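Local coordinates for regulation of enolase protein 1 (Saccharomyces cerevisiae, PDB 3O12) that functions in galactose metabolism through the GAL83 protein and may control the level of the enolase ENO1, at residues Ser81-Gln86 with Trp205-Pro210; Val152-Gly157 with Ala176-Ser181. All coordinates share one frame; numbering follows the deposited sequence. Where two conformers were deposited one is given.

Contact 1 of 2, residues Ser81-Gln86 with Trp205-Pro210; sequences SAFTAQ and WSLTAP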
# COMPACT_ATOMS: atom_id res chain seq x y z
N SER A 81 -14.68 1.48 11.84
CA SER A 81 -15.43 1.83 10.63
C SER A 81 -14.92 3.07 9.91
O SER A 81 -15.41 3.40 8.82
CB SER A 81 -16.91 1.99 10.96
OG SER A 81 -17.11 3.03 11.89
N ALA A 82 -13.97 3.75 10.52
CA ALA A 82 -13.32 4.92 9.93
C ALA A 82 -11.94 5.04 10.53
O ALA A 82 -11.73 4.70 11.70
CB ALA A 82 -14.12 6.16 10.21
N PHE A 83 -10.98 5.53 9.75
CA PHE A 83 -9.61 5.63 10.25
C PHE A 83 -8.76 6.56 9.40
O PHE A 83 -9.10 6.85 8.26
CB PHE A 83 -8.95 4.24 10.26
CG PHE A 83 -8.66 3.70 8.89
CD1 PHE A 83 -7.46 3.98 8.25
CD2 PHE A 83 -9.60 2.92 8.22
CE1 PHE A 83 -7.21 3.50 6.97
CE2 PHE A 83 -9.35 2.43 6.96
CZ PHE A 83 -8.17 2.72 6.32
N THR A 84 -7.65 7.01 9.99
CA THR A 84 -6.53 7.59 9.25
C THR A 84 -5.27 6.80 9.62
O THR A 84 -5.00 6.54 10.80
CB THR A 84 -6.33 9.07 9.59
OG1 THR A 84 -7.46 9.82 9.13
CG2 THR A 84 -5.08 9.60 8.92
N ALA A 85 -4.53 6.37 8.60
CA ALA A 85 -3.31 5.60 8.78
C ALA A 85 -2.17 6.30 8.07
O ALA A 85 -2.37 6.94 7.02
CB ALA A 85 -3.49 4.18 8.23
N GLN A 86 -0.97 6.17 8.61
CA GLN A 86 0.20 6.80 8.00
C GLN A 86 1.40 5.87 8.17
O GLN A 86 1.50 5.15 9.17
CB GLN A 86 0.42 8.14 8.69
CG GLN A 86 1.57 8.98 8.21
CD GLN A 86 1.55 10.34 8.88
OE1 GLN A 86 0.54 11.05 8.83
NE2 GLN A 86 2.65 10.70 9.53
N TRP A 205 4.68 4.09 11.75
CA TRP A 205 3.27 3.74 11.65
C TRP A 205 2.40 4.49 12.63
O TRP A 205 2.76 4.66 13.81
CB TRP A 205 3.12 2.25 11.97
CG TRP A 205 1.69 1.77 11.96
CD1 TRP A 205 0.93 1.42 13.04
CD2 TRP A 205 0.85 1.61 10.81
NE1 TRP A 205 -0.32 1.03 12.63
CE2 TRP A 205 -0.39 1.15 11.27
CE3 TRP A 205 1.04 1.82 9.44
CZ2 TRP A 205 -1.46 0.88 10.40
CZ3 TRP A 205 -0.01 1.55 8.58
CH2 TRP A 205 -1.24 1.09 9.07
N SER A 206 1.23 4.91 12.17
CA SER A 206 0.23 5.51 13.04
C SER A 206 -1.16 5.14 12.53
O SER A 206 -1.41 5.24 11.32
CB SER A 206 0.39 7.03 13.06
OG SER A 206 -0.47 7.63 14.01
N LEU A 207 -2.05 4.74 13.42
CA LEU A 207 -3.42 4.42 13.06
C LEU A 207 -4.35 5.01 14.11
O LEU A 207 -4.22 4.71 15.30
CB LEU A 207 -3.62 2.91 12.97
CG LEU A 207 -5.06 2.41 12.80
CD1 LEU A 207 -5.63 2.89 11.48
CD2 LEU A 207 -5.12 0.89 12.88
N THR A 208 -5.28 5.85 13.67
CA THR A 208 -6.17 6.57 14.58
C THR A 208 -7.53 6.79 13.94
O THR A 208 -7.73 6.47 12.76
CB THR A 208 -5.60 7.95 14.94
OG1 THR A 208 -5.54 8.77 13.77
CG2 THR A 208 -4.20 7.82 15.54
N ALA A 209 -8.48 7.33 14.69
CA ALA A 209 -9.72 7.79 14.09
C ALA A 209 -9.41 9.03 13.25
O ALA A 209 -8.42 9.71 13.49
CB ALA A 209 -10.75 8.12 15.16
N PRO A 210 -10.24 9.32 12.25
CA PRO A 210 -9.99 10.53 11.45
C PRO A 210 -10.19 11.80 12.28
O PRO A 210 -10.90 11.76 13.29
CB PRO A 210 -11.08 10.47 10.37
CG PRO A 210 -11.54 9.04 10.34
CD PRO A 210 -11.39 8.54 11.75
O HOH W 1 -2.68 8.39 11.72

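Contact 2 of 2, residues Val152-Gly157 with Ala176-Ser181; sequences VTVEKG and APFPTS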
# COMPACT_ATOMS: atom_id res chain seq x y z
N VAL A 152 -3.51 7.67 4.52
CA VAL A 152 -4.79 7.26 3.95
C VAL A 152 -5.90 7.41 4.98
O VAL A 152 -5.74 7.01 6.14
CB VAL A 152 -4.74 5.81 3.47
CG1 VAL A 152 -6.09 5.39 2.90
CG2 VAL A 152 -3.64 5.64 2.43
N THR A 153 -7.02 8.00 4.56
CA THR A 153 -8.18 8.18 5.41
C THR A 153 -9.39 7.54 4.74
O THR A 153 -9.64 7.77 3.55
CB THR A 153 -8.46 9.66 5.64
OG1 THR A 153 -7.32 10.26 6.27
CG2 THR A 153 -9.68 9.85 6.53
N VAL A 154 -10.12 6.72 5.48
CA VAL A 154 -11.39 6.18 5.01
C VAL A 154 -12.46 6.54 6.02
O VAL A 154 -12.32 6.23 7.22
CB VAL A 154 -11.35 4.65 4.85
CG1 VAL A 154 -12.75 4.13 4.52
CG2 VAL A 154 -10.37 4.24 3.77
N GLU A 155 -13.52 7.18 5.56
CA GLU A 155 -14.60 7.60 6.43
C GLU A 155 -15.82 7.87 5.57
O GLU A 155 -15.71 8.48 4.49
CB GLU A 155 -14.20 8.87 7.19
CG GLU A 155 -15.23 9.36 8.19
CD GLU A 155 -14.76 10.60 8.95
OE1 GLU A 155 -13.90 11.33 8.42
OE2 GLU A 155 -15.26 10.83 10.07
N LYS A 156 -16.97 7.42 6.04
CA LYS A 156 -18.24 7.67 5.37
C LYS A 156 -18.19 7.35 3.88
O LYS A 156 -18.72 8.10 3.05
CB LYS A 156 -18.70 9.11 5.61
CG LYS A 156 -19.00 9.43 7.07
CD LYS A 156 -19.33 10.90 7.26
CE LYS A 156 -18.15 11.78 6.86
NZ LYS A 156 -18.42 13.24 7.06
N GLY A 157 -17.58 6.22 3.55
CA GLY A 157 -17.61 5.71 2.18
C GLY A 157 -16.71 6.46 1.21
O GLY A 157 -16.91 6.39 -0.01
N ALA A 176 -11.81 9.04 -3.63
CA ALA A 176 -12.71 8.12 -4.32
C ALA A 176 -13.71 7.48 -3.39
O ALA A 176 -13.47 7.38 -2.20
CB ALA A 176 -11.90 7.04 -4.99
N PRO A 177 -14.81 6.97 -3.94
CA PRO A 177 -15.73 6.17 -3.13
C PRO A 177 -15.06 4.86 -2.74
O PRO A 177 -14.28 4.30 -3.50
CB PRO A 177 -16.90 5.86 -4.09
CG PRO A 177 -16.76 6.83 -5.20
CD PRO A 177 -15.29 7.12 -5.33
N PHE A 178 -15.39 4.38 -1.55
CA PHE A 178 -14.88 3.09 -1.11
C PHE A 178 -15.97 2.51 -0.22
O PHE A 178 -16.64 3.25 0.49
CB PHE A 178 -13.57 3.28 -0.34
CG PHE A 178 -12.76 2.01 -0.18
CD1 PHE A 178 -12.18 1.40 -1.29
CD2 PHE A 178 -12.61 1.42 1.06
CE1 PHE A 178 -11.45 0.23 -1.15
CE2 PHE A 178 -11.87 0.25 1.20
CZ PHE A 178 -11.30 -0.35 0.10
N PRO A 179 -16.19 1.19 -0.28
CA PRO A 179 -17.34 0.67 0.48
C PRO A 179 -17.25 0.95 1.97
O PRO A 179 -16.17 0.87 2.56
CB PRO A 179 -17.27 -0.84 0.24
CG PRO A 179 -16.59 -0.97 -1.07
CD PRO A 179 -15.54 0.14 -1.08
N THR A 180 -18.39 1.26 2.59
CA THR A 180 -18.46 1.31 4.04
C THR A 180 -18.26 -0.09 4.60
O THR A 180 -18.57 -1.08 3.94
CB THR A 180 -19.80 1.88 4.54
OG1 THR A 180 -20.87 1.09 4.00
CG2 THR A 180 -19.98 3.32 4.09
N SER A 181 -17.74 -0.17 5.82
CA SER A 181 -17.48 -1.46 6.46
C SER A 181 -17.34 -1.24 7.95
O SER A 181 -16.90 -0.17 8.39
CB SER A 181 -16.18 -2.06 5.90
OG SER A 181 -15.99 -3.39 6.36

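Contact 1 of 2, residues Ser81-Gln86 with Trp205-Pro210
The ring of P210 covers the backbone between A82 and F83: its CG lies 3.6 Å from F83 N, and the same CG meets the methyl CB of A82 at 3.9 Å. Rigid and without an N-H, proline suits this spot just past the strand's last backbone bond, while the small A82 lets the ring lie close to the chain. On its other flank P210 is crossed obliquely by T84, whose OG1 sits 3.5 Å from P210 CA. That hydroxyl stands beside its own backbone N (chi1 -66°) and is hydrogen-bonded to T153 on strand 148-155.

Strands 83-86 and 205-208 run antiparallel in one of the two facing antiparallel sheets of this all-beta DUF1349 protein, a beta sandwich. T84 with T208 and Q86 with S206 are hydrogen-bonded pairs, and A85 with L207 is the non-hydrogen-bonded pair between them. T84 N to T208 O is the shortest of the four bonds, at 2.8 Å, and nearly straight at the hydrogen (166°).

On the face carrying A85 and L207, the bumps are large and apolar. L207 sends CD1 against F83 CB at 3.8 Å and reaches the A85 methyl as well. W205, with CG anti to its backbone N (chi1 177°), swings its indole back under the neighbouring strand until CH2 is 3.9 Å from A85 CB. Alanine is the hollow here, short enough to lie between leucine and tryptophan, and V186 of strand 185-191, in the other sheet, touches all four. The other face carries T84, Q86, S206 and T208, and there a water donates to T84 O and bonds weakly to S206 OG.

Contact 2 of 2, residues Val152-Gly157 with Ala176-Ser181
F178 and G157 are joined by a backbone hydrogen bond just beyond the ends of two strands, 148-155 and 172-177, that flank strand 158-164 in an antiparallel sheet. K156 and G157 are the two central residues of a type I'-like turn that closes the beta hairpin of strands 148-155 and 158-164; both have positive phi, which glycine (75° at G157) adopts easily.

Along the second segment, A176 is still held as a strand residue, its backbone bonded to L159. P177 follows at the exposed edge. Having no N-H to offer, it contributes its CA, which makes a CA-H...O contact of 3.3 Å to G157 O. F178 then turns inward. Its N donates to the same G157 O at 3.0 Å, straight at the hydrogen (163°) but from well above the carbonyl plane (62° out of it). A CA-H...O contact runs the other way, from G157 CA to F178 O at 3.1 Å. The phenyl ring suits its buried place, packing against L159 and V104, while V154 CG1 approaches CD2 of F178 obliquely at a loose 4.4 Å. P179 lays its CD over one face of that ring, offset toward the rim, and its carbonyl accepts a bond from Y184 OH.

T180, on the exposed side of the loop, turns its methyl rather than its hydroxyl to the turn: lying beside its own backbone N and anti to the carbonyl carbon, CG2 rests 3.8 Å from G157 N.

Overall arrangement
From the N terminus, the chain first enters contact 1 at 81-86, at the start of strand 83-91, and closes that loop only near its C-terminal end, at 205-210. Contact 2 is nested inside: 152-157 and 176-181 close a much shorter loop holding strand 158-164 and most of strand 172-177. Both reach one seven-stranded antiparallel sheet, with centres about 12 Å apart. Strands 83-91 and 148-155 are neighbours there, so the contacts meet directly: A85 N probably bonds to V152 O at 2.8 Å. Contact 1 thus joins the last strand of the chain to the sheet's middle, while contact 2 links the end of 148-155 with the chain leaving outermost strand 172-177.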